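Local coordinates for protein particle-associated glycoside hydrolase (Acinetobacter phage Fri1, PDB 6C72) that probably cleaves glycosidic bonds in the capsular polysaccharide of Acinetobacter baumannii, as the tailspike depolymerase with which the phage opens the host capsule during entry, at residues Q129-G133 with G178-H182; F151-V157 with Q171-H177; L382-T388 with G410-T415; T402-K406 with R427-T431. All blocks are in the same frame, centred on the assembly; numbering follows the deposited sequence.

Interaction 1 of 4, residues Q129-G133 with G178-H182; sequences QLPKG and GTFWH
Three hydrogen bonds tie the turn at Q129-G133 to the start of strand 179-182. The hydroxyl T179 OG1, set by an m rotamer, donates to P131 O at 2.7 Å; G133 N donates to G178 O at 2.8 Å, and F180 N to G133 O at 2.9 Å, both nearly linear. The last two make a parallel bridge of G133 with T179, CA atoms 5.1 Å apart, while the touching parts, L130-G133 and G178-W181, run 104° apart end to end because the 129-133 segment bends into its strand only at G133. That residue has phi/psi of 121/173, angles suited to glycine. G178 also lacks a side chain, and a CB there would collide with K132 CG. K132 CA adds a CA-H...O contact to G178 O at 3.2 Å. Packing follows: L130 (m, t) lays CB 3.9 Å from T179 CG2, and its CD1 sits over one face of W181, 4.4 Å from CD2. Such a corner between parallel strands, with apolar side chains turned inward, belongs to a right-handed beta-helix, the fold usual in phage tailspikes.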
loop_
_atom_site.group_PDB
_atom_site.type_symbol
_atom_site.label_atom_id
_atom_site.label_comp_id
_atom_site.label_asym_id
_atom_site.label_seq_id
_atom_site.Cartn_x
_atom_site.Cartn_y
_atom_site.Cartn_z
ATOM N N GLN A 129 -25.470 -10.037 21.871
ATOM C CA GLN A 129 -25.385 -11.362 21.272
ATOM C C GLN A 129 -26.774 -11.804 20.835
ATOM O O GLN A 129 -27.727 -11.744 21.623
ATOM C CB GLN A 129 -24.796 -12.360 22.272
ATOM C CG GLN A 129 -24.682 -13.777 21.754
ATOM C CD GLN A 129 -23.611 -13.920 20.672
ATOM O OE1 GLN A 129 -22.470 -13.467 20.839
ATOM N NE2 GLN A 129 -23.974 -14.550 19.557
ATOM N N LEU A 130 -26.892 -12.194 19.606
ATOM C CA LEU A 130 -28.134 -12.786 19.139
ATOM C C LEU A 130 -28.010 -14.301 19.145
ATOM O O LEU A 130 -26.922 -14.834 18.933
ATOM C CB LEU A 130 -28.488 -12.328 17.724
ATOM C CG LEU A 130 -28.673 -10.827 17.571
ATOM C CD1 LEU A 130 -29.064 -10.460 16.150
ATOM C CD2 LEU A 130 -29.694 -10.316 18.589
ATOM N N PRO A 131 -29.077 -15.034 19.412
ATOM C CA PRO A 131 -29.020 -16.495 19.332
ATOM C C PRO A 131 -29.181 -16.940 17.882
ATOM O O PRO A 131 -29.371 -16.145 16.978
ATOM C CB PRO A 131 -30.220 -16.928 20.177
ATOM C CG PRO A 131 -31.222 -15.855 19.900
ATOM C CD PRO A 131 -30.423 -14.563 19.786
ATOM N N LYS A 132 -29.148 -18.244 17.680
ATOM C CA LYS A 132 -29.545 -18.786 16.392
ATOM C C LYS A 132 -31.047 -18.578 16.184
ATOM O O LYS A 132 -31.808 -18.360 17.128
ATOM C CB LYS A 132 -29.204 -20.275 16.311
ATOM C CG LYS A 132 -27.709 -20.562 16.344
ATOM C CD LYS A 132 -27.418 -21.988 15.972
ATOM C CE LYS A 132 -27.733 -22.915 17.118
ATOM N NZ LYS A 132 -27.623 -24.305 16.647
ATOM N N GLY A 133 -31.459 -18.621 14.927
ATOM C CA GLY A 133 -32.854 -18.513 14.553
ATOM C C GLY A 133 -33.095 -17.339 13.623
ATOM O O GLY A 133 -32.207 -16.532 13.343
ATOM N N GLY A 178 -26.051 -19.206 11.691
ATOM C CA GLY A 178 -27.160 -19.687 12.492
ATOM C C GLY A 178 -28.156 -18.589 12.819
ATOM O O GLY A 178 -29.302 -18.865 13.166
ATOM N N THR A 179 -27.729 -17.337 12.722
ATOM C CA THR A 179 -28.584 -16.194 12.991
ATOM C C THR A 179 -29.006 -15.585 11.659
ATOM O O THR A 179 -28.152 -15.247 10.832
ATOM C CB THR A 179 -27.852 -15.168 13.853
ATOM O OG1 THR A 179 -27.429 -15.785 15.071
ATOM C CG2 THR A 179 -28.767 -13.978 14.182
ATOM N N PHE A 180 -30.318 -15.456 11.448
ATOM C CA PHE A 180 -30.866 -14.843 10.241
ATOM C C PHE A 180 -31.672 -13.614 10.647
ATOM O O PHE A 180 -32.786 -13.736 11.178
ATOM C CB PHE A 180 -31.729 -15.831 9.456
ATOM C CG PHE A 180 -30.981 -17.044 8.998
ATOM C CD1 PHE A 180 -30.260 -17.020 7.811
ATOM C CD2 PHE A 180 -31.009 -18.223 9.743
ATOM C CE1 PHE A 180 -29.565 -18.142 7.390
ATOM C CE2 PHE A 180 -30.317 -19.345 9.328
ATOM C CZ PHE A 180 -29.604 -19.313 8.156
ATOM N N TRP A 181 -31.142 -12.438 10.331
ATOM C CA TRP A 181 -31.650 -11.178 10.863
ATOM C C TRP A 181 -32.479 -10.477 9.788
ATOM O O TRP A 181 -31.946 -10.076 8.744
ATOM C CB TRP A 181 -30.480 -10.324 11.334
ATOM C CG TRP A 181 -30.845 -9.128 12.136
ATOM C CD1 TRP A 181 -32.068 -8.800 12.611
ATOM C CD2 TRP A 181 -29.959 -8.076 12.538
ATOM N NE1 TRP A 181 -32.009 -7.616 13.291
ATOM C CE2 TRP A 181 -30.722 -7.150 13.267
ATOM C CE3 TRP A 181 -28.593 -7.826 12.344
ATOM C CZ2 TRP A 181 -30.170 -5.982 13.805
ATOM C CZ3 TRP A 181 -28.044 -6.668 12.881
ATOM C CH2 TRP A 181 -28.832 -5.761 13.602
ATOM N N HIS A 182 -33.781 -10.359 10.032
ATOM C CA HIS A 182 -34.713 -9.679 9.145
ATOM C C HIS A 182 -35.151 -8.374 9.781
ATOM O O HIS A 182 -34.952 -8.142 10.974
ATOM C CB HIS A 182 -35.975 -10.503 8.864
ATOM C CG HIS A 182 -35.740 -11.930 8.478
ATOM N ND1 HIS A 182 -36.128 -12.438 7.257
ATOM C CD2 HIS A 182 -35.233 -12.975 9.176
ATOM C CE1 HIS A 182 -35.849 -13.728 7.210
ATOM N NE2 HIS A 182 -35.297 -14.075 8.357
#

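Interaction 2 of 4, residues F151-V157 with Q171-H177. With ZN (zinc ion), chain O.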
loop_
_atom_site.group_PDB
_atom_site.type_symbol
_atom_site.label_atom_id
_atom_site.label_comp_id
_atom_site.label_asym_id
_atom_site.label_seq_id
_atom_site.Cartn_x
_atom_site.Cartn_y
_atom_site.Cartn_z
ATOM N N PHE A 151 -22.935 -18.612 14.839
ATOM C CA PHE A 151 -22.767 -19.569 13.752
ATOM C C PHE A 151 -23.553 -20.850 14.052
ATOM O O PHE A 151 -23.676 -21.277 15.207
ATOM C CB PHE A 151 -21.283 -19.905 13.537
ATOM C CG PHE A 151 -20.463 -18.758 12.979
ATOM C CD1 PHE A 151 -20.643 -18.324 11.680
ATOM C CD2 PHE A 151 -19.507 -18.122 13.763
ATOM C CE1 PHE A 151 -19.894 -17.270 11.177
ATOM C CE2 PHE A 151 -18.765 -17.065 13.276
ATOM C CZ PHE A 151 -18.949 -16.638 11.978
ATOM N N ASP A 152 -24.096 -21.457 13.000
ATOM C CA ASP A 152 -24.680 -22.767 13.170
ATOM C C ASP A 152 -23.565 -23.774 13.443
ATOM O O ASP A 152 -22.375 -23.481 13.300
ATOM C CB ASP A 152 -25.525 -23.151 11.950
ATOM C CG ASP A 152 -26.688 -24.089 12.318
ATOM O OD1 ASP A 152 -26.728 -24.580 13.469
ATOM O OD2 ASP A 152 -27.586 -24.311 11.477
ATOM N N SER A 153 -23.962 -24.964 13.876
ATOM C CA SER A 153 -22.980 -25.968 14.253
ATOM C C SER A 153 -22.120 -26.371 13.056
ATOM O O SER A 153 -22.589 -26.425 11.918
ATOM C CB SER A 153 -23.691 -27.183 14.827
ATOM O OG SER A 153 -24.483 -27.781 13.824
ATOM N N PHE A 154 -20.838 -26.595 13.316
ATOM C CA PHE A 154 -19.900 -27.074 12.309
ATOM C C PHE A 154 -19.386 -28.442 12.730
ATOM O O PHE A 154 -18.791 -28.581 13.803
ATOM C CB PHE A 154 -18.738 -26.098 12.121
ATOM C CG PHE A 154 -17.752 -26.538 11.089
ATOM C CD1 PHE A 154 -17.982 -26.289 9.743
ATOM C CD2 PHE A 154 -16.589 -27.196 11.460
ATOM C CE1 PHE A 154 -17.079 -26.698 8.776
ATOM C CE2 PHE A 154 -15.677 -27.605 10.510
ATOM C CZ PHE A 154 -15.923 -27.362 9.158
ATOM N N VAL A 155 -19.620 -29.446 11.890
ATOM C CA VAL A 155 -19.142 -30.805 12.116
ATOM C C VAL A 155 -18.343 -31.222 10.883
ATOM O O VAL A 155 -18.908 -31.384 9.796
ATOM C CB VAL A 155 -20.296 -31.787 12.391
ATOM C CG1 VAL A 155 -19.772 -33.230 12.543
ATOM C CG2 VAL A 155 -21.078 -31.359 13.630
ATOM N N SER A 156 -17.045 -31.427 11.055
ATOM C CA SER A 156 -16.196 -31.759 9.922
ATOM C C SER A 156 -16.475 -33.179 9.409
ATOM O O SER A 156 -17.059 -34.023 10.099
ATOM C CB SER A 156 -14.732 -31.618 10.318
ATOM O OG SER A 156 -14.394 -32.567 11.310
ATOM N N VAL A 157 -16.048 -33.431 8.172
ATOM C CA VAL A 157 -16.163 -34.735 7.524
ATOM C C VAL A 157 -14.760 -35.224 7.181
ATOM O O VAL A 157 -13.899 -34.422 6.802
ATOM C CB VAL A 157 -17.008 -34.657 6.233
ATOM C CG1 VAL A 157 -17.000 -35.998 5.497
ATOM C CG2 VAL A 157 -18.425 -34.179 6.510
ATOM N N GLN A 171 -12.509 -32.955 3.515
ATOM C CA GLN A 171 -13.328 -32.239 4.487
ATOM C C GLN A 171 -14.290 -31.349 3.710
ATOM O O GLN A 171 -13.919 -30.289 3.214
ATOM C CB GLN A 171 -12.456 -31.458 5.457
ATOM C CG GLN A 171 -13.145 -31.185 6.779
ATOM C CD GLN A 171 -14.434 -30.417 6.583
ATOM O OE1 GLN A 171 -15.524 -30.984 6.655
ATOM N NE2 GLN A 171 -14.313 -29.121 6.281
ATOM N N THR A 172 -15.530 -31.796 3.578
ATOM C CA THR A 172 -16.491 -31.138 2.712
ATOM C C THR A 172 -17.417 -30.188 3.448
ATOM O O THR A 172 -18.171 -29.467 2.791
ATOM C CB THR A 172 -17.332 -32.177 1.952
ATOM O OG1 THR A 172 -17.926 -33.102 2.878
ATOM C CG2 THR A 172 -16.467 -32.935 0.937
ATOM N N ALA A 173 -17.392 -30.170 4.777
ATOM C CA ALA A 173 -18.293 -29.303 5.525
ATOM C C ALA A 173 -17.800 -27.858 5.509
ATOM O O ALA A 173 -16.602 -27.596 5.620
ATOM C CB ALA A 173 -18.436 -29.793 6.966
ATOM N N THR A 174 -18.734 -26.916 5.347
ATOM C CA THR A 174 -18.419 -25.492 5.376
ATOM C C THR A 174 -19.301 -24.800 6.405
ATOM O O THR A 174 -20.410 -25.257 6.694
ATOM C CB THR A 174 -18.610 -24.819 4.014
ATOM O OG1 THR A 174 -19.960 -25.008 3.576
ATOM C CG2 THR A 174 -17.654 -25.404 2.985
ATOM N N TYR A 175 -18.803 -23.685 6.944
ATOM C CA TYR A 175 -19.526 -22.992 8.004
ATOM C C TYR A 175 -20.865 -22.465 7.496
ATOM O O TYR A 175 -21.036 -22.157 6.316
ATOM C CB TYR A 175 -18.702 -21.829 8.571
ATOM C CG TYR A 175 -18.806 -20.528 7.791
ATOM C CD1 TYR A 175 -18.017 -20.300 6.680
ATOM C CD2 TYR A 175 -19.702 -19.531 8.172
ATOM C CE1 TYR A 175 -18.101 -19.116 5.968
ATOM C CE2 TYR A 175 -19.799 -18.325 7.466
ATOM C CZ TYR A 175 -18.991 -18.121 6.366
ATOM O OH TYR A 175 -19.068 -16.935 5.649
ATOM N N LYS A 176 -21.818 -22.349 8.403
ATOM C CA LYS A 176 -23.143 -21.870 8.056
ATOM C C LYS A 176 -23.589 -20.886 9.122
ATOM O O LYS A 176 -23.329 -21.083 10.311
ATOM C CB LYS A 176 -24.146 -23.040 7.921
ATOM C CG LYS A 176 -25.527 -22.602 7.473
ATOM C CD LYS A 176 -26.394 -23.756 6.959
ATOM C CE LYS A 176 -27.042 -24.544 8.084
ATOM N NZ LYS A 176 -27.442 -25.906 7.601
ATOM N N HIS A 177 -24.233 -19.808 8.691
ATOM C CA HIS A 177 -24.790 -18.871 9.653
ATOM C C HIS A 177 -25.952 -19.513 10.401
ATOM O O HIS A 177 -26.714 -20.309 9.841
ATOM C CB HIS A 177 -25.226 -17.586 8.953
ATOM C CG HIS A 177 -24.077 -16.728 8.526
ATOM N ND1 HIS A 177 -23.249 -16.100 9.430
ATOM C CD2 HIS A 177 -23.598 -16.424 7.299
ATOM C CE1 HIS A 177 -22.312 -15.439 8.777
ATOM N NE2 HIS A 177 -22.501 -15.617 7.483
HETATM ZN ZN ZN O . -28.575 -25.992 13.204
HETATM O O HOH W 1 -28.538 -22.484 10.110
HETATM O O HOH W 2 -21.314 -23.527 10.989
HETATM O O HOH W 3 -21.894 -25.997 8.864
#
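Two extended, non-regular segments run nearly antiparallel here, their end-to-end directions 163° apart, and side chains and waters do much of the joining that a backbone ladder would do in a sheet. D152 illustrates the principle best. With chi1 near -150° (t), its carboxylate places OD1 2.3 Å from the zinc ion and also lets OD1 accept from S153 N at 2.8 Å; water 1 bridges D152 OD2 (2.5 Å) to H177 O (2.9 Å). Its backbone is held as well, D152 N donating to K176 O at 2.8 Å. At the far end Q171 (t, m) folds back so that OE1 accepts from both V157 N (2.9 Å) and A173 N (2.8 Å), while NE2 donates to A173 O at 2.8 Å. Between them F154 (t) turns its ring edge to A173, CE1 lying 3.3 Å from A173 O and 3.8 Å from A173 CB. F151 (m), Y175 (p) and H177 (m) form an aromatic cluster, with F151 CE1 3.8 Å from Y175 CD2 and 3.9 Å from H177 CE1. The pair is the stem of an excursion from the beta-helix: it leaves after strand 145-148, carries helix 160-165 and returns to strand 179-182, lying against a second subunit, where K142 of that subunit binds S156 OG.

Interaction 3 of 4, residues L382-T388 with G410-T415; sequences LAFSTTT and GFSYNT
A short parallel two-stranded ladder joins successive turns of the right-handed beta-helix, strand 384-385 beside 412-413. F384 pairs with S412 (CA-CA 4.6 Å) and S385 with Y413 (4.7 Å); Y413 N donates to F384 O at 2.9 Å and T386 N to Y413 O at 3.1 Å, with a weak bond from A383 N to F411 O, 3.1 Å, at the entrance. Y413, L382 and F384 bury the most surface. Y413 (t) shares a face with S385, its CD2 3.5 Å from S385 OG, and L382 (m, t) reaches across to place CD1 3.6 Å from Y413 CB and CD2 3.4 Å from G410 O. F384 (m) points to the opposite face, shared with S412, and turns its ring edge to F411 (t), CD2 to CZ 4.1 Å, the two rings oblique with planes at 45°. F411 in turn stacks on F433 and meets F398 edge-to-face, so the pair belongs to the aromatic packing within the coil. Beyond the ladder T386 (m) points toward segment 410-415, where N414 and T415 meet it. N414 has a left-handed backbone (57/33) that turns the chain after Y413, and its ND2 donates to T386 O at 3.0 Å.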
loop_
_atom_site.group_PDB
_atom_site.type_symbol
_atom_site.label_atom_id
_atom_site.label_comp_id
_atom_site.label_asym_id
_atom_site.label_seq_id
_atom_site.Cartn_x
_atom_site.Cartn_y
_atom_site.Cartn_z
ATOM N N LEU A 382 -14.567 -8.250 -20.461
ATOM C CA LEU A 382 -14.018 -6.899 -20.580
ATOM C C LEU A 382 -13.577 -6.370 -19.225
ATOM O O LEU A 382 -14.289 -6.508 -18.223
ATOM C CB LEU A 382 -15.067 -5.937 -21.142
ATOM C CG LEU A 382 -15.764 -6.222 -22.467
ATOM C CD1 LEU A 382 -16.865 -5.200 -22.649
ATOM C CD2 LEU A 382 -14.786 -6.195 -23.639
ATOM N N ALA A 383 -12.405 -5.740 -19.195
ATOM C CA ALA A 383 -11.996 -5.089 -17.957
ATOM C C ALA A 383 -12.829 -3.837 -17.683
ATOM O O ALA A 383 -13.213 -3.592 -16.534
ATOM C CB ALA A 383 -10.505 -4.746 -17.996
ATOM N N PHE A 384 -13.137 -3.048 -18.716
ATOM C CA PHE A 384 -13.854 -1.782 -18.564
ATOM C C PHE A 384 -15.025 -1.733 -19.527
ATOM O O PHE A 384 -14.867 -2.041 -20.713
ATOM C CB PHE A 384 -12.951 -0.575 -18.833
ATOM C CG PHE A 384 -11.859 -0.415 -17.840
ATOM C CD1 PHE A 384 -12.083 0.269 -16.655
ATOM C CD2 PHE A 384 -10.614 -0.980 -18.073
ATOM C CE1 PHE A 384 -11.075 0.415 -15.722
ATOM C CE2 PHE A 384 -9.604 -0.853 -17.147
ATOM C CZ PHE A 384 -9.829 -0.153 -15.968
ATOM N N SER A 385 -16.183 -1.310 -19.030
ATOM C CA SER A 385 -17.360 -1.099 -19.870
ATOM C C SER A 385 -17.939 0.263 -19.495
ATOM O O SER A 385 -18.581 0.413 -18.451
ATOM C CB SER A 385 -18.377 -2.225 -19.683
ATOM O OG SER A 385 -19.405 -2.152 -20.653
ATOM N N THR A 386 -17.682 1.261 -20.331
ATOM C CA THR A 386 -18.142 2.619 -20.086
ATOM C C THR A 386 -19.482 2.822 -20.779
ATOM O O THR A 386 -19.546 2.917 -22.008
ATOM C CB THR A 386 -17.108 3.627 -20.580
ATOM O OG1 THR A 386 -15.859 3.377 -19.929
ATOM C CG2 THR A 386 -17.540 5.047 -20.263
ATOM N N THR A 387 -20.550 2.939 -19.994
ATOM C CA THR A 387 -21.863 3.129 -20.598
ATOM C C THR A 387 -21.980 4.514 -21.228
ATOM O O THR A 387 -22.449 4.651 -22.364
ATOM C CB THR A 387 -22.955 2.930 -19.540
ATOM O OG1 THR A 387 -22.738 1.699 -18.849
ATOM C CG2 THR A 387 -24.332 2.887 -20.178
ATOM N N THR A 388 -21.506 5.548 -20.530
ATOM C CA THR A 388 -21.686 6.926 -20.977
ATOM C C THR A 388 -20.600 7.281 -21.983
ATOM O O THR A 388 -19.416 7.346 -21.640
ATOM C CB THR A 388 -21.667 7.888 -19.794
ATOM O OG1 THR A 388 -22.549 7.410 -18.765
ATOM C CG2 THR A 388 -22.114 9.276 -20.244
ATOM N N GLY A 410 -12.626 -8.419 -25.842
ATOM C CA GLY A 410 -12.066 -7.085 -25.920
ATOM C C GLY A 410 -11.422 -6.628 -24.626
ATOM O O GLY A 410 -11.579 -7.219 -23.557
ATOM N N PHE A 411 -10.652 -5.544 -24.727
ATOM C CA PHE A 411 -10.115 -4.946 -23.509
ATOM C C PHE A 411 -11.165 -4.091 -22.813
ATOM O O PHE A 411 -11.263 -4.096 -21.581
ATOM C CB PHE A 411 -8.869 -4.122 -23.821
ATOM C CG PHE A 411 -8.367 -3.308 -22.660
ATOM C CD1 PHE A 411 -7.533 -3.872 -21.715
ATOM C CD2 PHE A 411 -8.716 -1.973 -22.528
ATOM C CE1 PHE A 411 -7.063 -3.134 -20.654
ATOM C CE2 PHE A 411 -8.254 -1.221 -21.468
ATOM C CZ PHE A 411 -7.429 -1.799 -20.524
ATOM N N SER A 412 -11.959 -3.361 -23.585
ATOM C CA SER A 412 -12.920 -2.429 -23.021
ATOM C C SER A 412 -14.002 -2.182 -24.052
ATOM O O SER A 412 -13.860 -2.518 -25.227
ATOM C CB SER A 412 -12.245 -1.116 -22.603
ATOM O OG SER A 412 -11.638 -0.477 -23.712
ATOM N N TYR A 413 -15.094 -1.601 -23.590
ATOM C CA TYR A 413 -16.180 -1.162 -24.446
ATOM C C TYR A 413 -16.360 0.333 -24.239
ATOM O O TYR A 413 -16.451 0.791 -23.096
ATOM C CB TYR A 413 -17.476 -1.921 -24.119
ATOM C CG TYR A 413 -18.718 -1.230 -24.626
ATOM C CD1 TYR A 413 -19.041 -1.232 -25.983
ATOM C CD2 TYR A 413 -19.555 -0.550 -23.750
ATOM C CE1 TYR A 413 -20.167 -0.579 -26.447
ATOM C CE2 TYR A 413 -20.684 0.106 -24.199
ATOM C CZ TYR A 413 -20.989 0.089 -25.543
ATOM O OH TYR A 413 -22.118 0.746 -25.983
ATOM N N ASN A 414 -16.356 1.096 -25.336
ATOM C CA ASN A 414 -16.759 2.505 -25.299
ATOM C C ASN A 414 -15.933 3.309 -24.295
ATOM O O ASN A 414 -16.438 4.237 -23.662
ATOM C CB ASN A 414 -18.257 2.618 -24.984
ATOM C CG ASN A 414 -18.841 3.973 -25.332
ATOM O OD1 ASN A 414 -18.426 4.621 -26.294
ATOM N ND2 ASN A 414 -19.822 4.411 -24.541
ATOM N N THR A 415 -14.663 2.947 -24.119
ATOM C CA THR A 415 -13.806 3.551 -23.106
ATOM C C THR A 415 -12.768 4.470 -23.750
ATOM O O THR A 415 -12.299 4.212 -24.864
ATOM C CB THR A 415 -13.143 2.452 -22.272
ATOM O OG1 THR A 415 -14.178 1.665 -21.668
ATOM C CG2 THR A 415 -12.285 3.026 -21.176
#

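Interaction 4 of 4, residues T402-K406 with R427-T431; sequences TLWGK and RFQDT
This is a parallel strand pairing, mostly buried, between successive rungs of the beta-helix: strand 402-403 lies beside the end of strand 422-429. T402 faces R427 (CA-CA 4.5 Å) and L403 faces F428 (5.2 Å). L403 N donates to R427 O at 2.9 Å, and Q429 N to L403 O at 3.0 Å, while T402 CA gives a CA-H...O contact to R427 O at 3.2 Å. On one face L403 (m, p) packs CD1 4.0 Å from F428 CE1 and CB 3.6 Å from T431 OG1. On the other, T402 OG1 lies 3.5 Å from R427 CB and is hydrogen-bonded to P342 of a second subunit. Past the ladder segment 402-406 turns through G405 (63/34), where a CB would strike Q429 O. Q429 (t, t) extends so that NE2 donates to W404 O at 2.8 Å. W404 (m) brings CH2 3.5 Å from R427 NH2, while its NE1 bonds to E378, a zinc ligand. The chemistry implies that a glutamine side chain continues the hydrogen bonding where the backbone ladder stops.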
loop_
_atom_site.group_PDB
_atom_site.type_symbol
_atom_site.label_atom_id
_atom_site.label_comp_id
_atom_site.label_asym_id
_atom_site.label_seq_id
_atom_site.Cartn_x
_atom_site.Cartn_y
_atom_site.Cartn_z
ATOM N N THR A 402 -4.821 -9.937 -15.353
ATOM C CA THR A 402 -5.041 -10.932 -16.390
ATOM C C THR A 402 -6.440 -10.735 -16.958
ATOM O O THR A 402 -7.413 -10.619 -16.208
ATOM C CB THR A 402 -4.854 -12.353 -15.832
ATOM O OG1 THR A 402 -3.488 -12.535 -15.441
ATOM C CG2 THR A 402 -5.234 -13.442 -16.864
ATOM N N LEU A 403 -6.535 -10.641 -18.264
ATOM C CA LEU A 403 -7.819 -10.686 -18.948
ATOM C C LEU A 403 -7.961 -12.100 -19.513
ATOM O O LEU A 403 -7.297 -12.463 -20.484
ATOM C CB LEU A 403 -7.919 -9.602 -20.015
ATOM C CG LEU A 403 -8.361 -8.227 -19.479
ATOM C CD1 LEU A 403 -7.277 -7.541 -18.630
ATOM C CD2 LEU A 403 -8.814 -7.300 -20.600
ATOM N N TRP A 404 -8.801 -12.916 -18.868
ATOM C CA TRP A 404 -8.923 -14.310 -19.277
ATOM C C TRP A 404 -9.656 -14.452 -20.602
ATOM O O TRP A 404 -9.441 -15.437 -21.315
ATOM C CB TRP A 404 -9.630 -15.130 -18.194
ATOM C CG TRP A 404 -8.836 -15.328 -16.923
ATOM C CD1 TRP A 404 -9.163 -14.890 -15.662
ATOM C CD2 TRP A 404 -7.592 -16.034 -16.790
ATOM N NE1 TRP A 404 -8.199 -15.275 -14.760
ATOM C CE2 TRP A 404 -7.224 -15.978 -15.424
ATOM C CE3 TRP A 404 -6.751 -16.695 -17.690
ATOM C CZ2 TRP A 404 -6.052 -16.557 -14.946
ATOM C CZ3 TRP A 404 -5.599 -17.267 -17.215
ATOM C CH2 TRP A 404 -5.254 -17.195 -15.855
ATOM N N GLY A 405 -10.528 -13.498 -20.941
ATOM C CA GLY A 405 -11.286 -13.585 -22.178
ATOM C C GLY A 405 -12.217 -14.774 -22.250
ATOM O O GLY A 405 -12.424 -15.328 -23.332
ATOM N N LYS A 406 -12.793 -15.183 -21.121
ATOM C CA LYS A 406 -13.718 -16.306 -21.131
ATOM C C LYS A 406 -15.008 -15.944 -21.853
ATOM O O LYS A 406 -15.577 -16.772 -22.573
ATOM C CB LYS A 406 -14.004 -16.758 -19.696
ATOM C CG LYS A 406 -12.748 -17.217 -18.947
ATOM C CD LYS A 406 -13.014 -17.568 -17.484
ATOM C CE LYS A 406 -11.700 -17.799 -16.727
ATOM N NZ LYS A 406 -11.872 -17.823 -15.233
ATOM N N ARG A 427 -1.353 -9.852 -18.337
ATOM C CA ARG A 427 -1.476 -11.045 -19.166
ATOM C C ARG A 427 -2.766 -10.953 -19.967
ATOM O O ARG A 427 -3.862 -10.993 -19.403
ATOM C CB ARG A 427 -1.452 -12.315 -18.327
ATOM C CG ARG A 427 -0.123 -12.558 -17.698
ATOM C CD ARG A 427 0.178 -14.029 -17.725
ATOM N NE ARG A 427 -0.900 -14.772 -17.097
ATOM C CZ ARG A 427 -0.751 -15.990 -16.606
ATOM N NH1 ARG A 427 0.431 -16.589 -16.687
ATOM N NH2 ARG A 427 -1.778 -16.601 -16.030
ATOM N N PHE A 428 -2.629 -10.863 -21.279
ATOM C CA PHE A 428 -3.759 -10.700 -22.185
ATOM C C PHE A 428 -4.011 -12.032 -22.890
ATOM O O PHE A 428 -3.309 -12.384 -23.844
ATOM C CB PHE A 428 -3.493 -9.572 -23.181
ATOM C CG PHE A 428 -3.455 -8.192 -22.558
ATOM C CD1 PHE A 428 -4.576 -7.664 -21.935
ATOM C CD2 PHE A 428 -2.309 -7.413 -22.626
ATOM C CE1 PHE A 428 -4.543 -6.384 -21.373
ATOM C CE2 PHE A 428 -2.270 -6.140 -22.072
ATOM C CZ PHE A 428 -3.382 -5.623 -21.448
ATOM N N GLN A 429 -5.002 -12.781 -22.413
ATOM C CA GLN A 429 -5.376 -14.036 -23.054
ATOM C C GLN A 429 -6.460 -13.745 -24.076
ATOM O O GLN A 429 -7.598 -13.433 -23.704
ATOM C CB GLN A 429 -5.855 -15.085 -22.055
ATOM C CG GLN A 429 -6.089 -16.431 -22.729
ATOM C CD GLN A 429 -6.366 -17.554 -21.755
ATOM O OE1 GLN A 429 -5.548 -18.460 -21.584
ATOM N NE2 GLN A 429 -7.531 -17.508 -21.117
ATOM N N ASP A 430 -6.097 -13.840 -25.358
ATOM C CA ASP A 430 -6.972 -13.614 -26.503
ATOM C C ASP A 430 -7.508 -12.188 -26.562
ATOM O O ASP A 430 -8.434 -11.920 -27.332
ATOM C CB ASP A 430 -8.166 -14.590 -26.537
ATOM C CG ASP A 430 -7.760 -16.048 -26.734
ATOM O OD1 ASP A 430 -6.756 -16.326 -27.416
ATOM O OD2 ASP A 430 -8.496 -16.934 -26.244
ATOM N N THR A 431 -6.955 -11.267 -25.774
ATOM C CA THR A 431 -7.466 -9.899 -25.728
ATOM C C THR A 431 -7.241 -9.193 -27.057
ATOM O O THR A 431 -6.103 -9.096 -27.529
ATOM C CB THR A 431 -6.786 -9.110 -24.612
ATOM O OG1 THR A 431 -6.768 -9.891 -23.414
ATOM C CG2 THR A 431 -7.532 -7.799 -24.363
#

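In the fold
Interactions 1, 3 and 4 illustrate how a repeating coil is built from neighbours in space that lie a few dozen residues apart in sequence; interaction 2 closes the base of an excursion from that coil. Interactions 1 and 2 come first along the chain, the second falling wholly within the span between the segments of the first; their centres are about 17 Å apart, and K132 of one forms a salt bridge with D152 of the other. Interactions 3 and 4 follow much later, their centres about 14 Å apart, with alternating segments, and share an apolar core where F411 packs on L403 and F428. The two groups lie 36 to 43 Å apart between centres. Interactions 1 and 4 reach the same long parallel sheet, whereas interactions 2 and 4 touch a second subunit of the trimer.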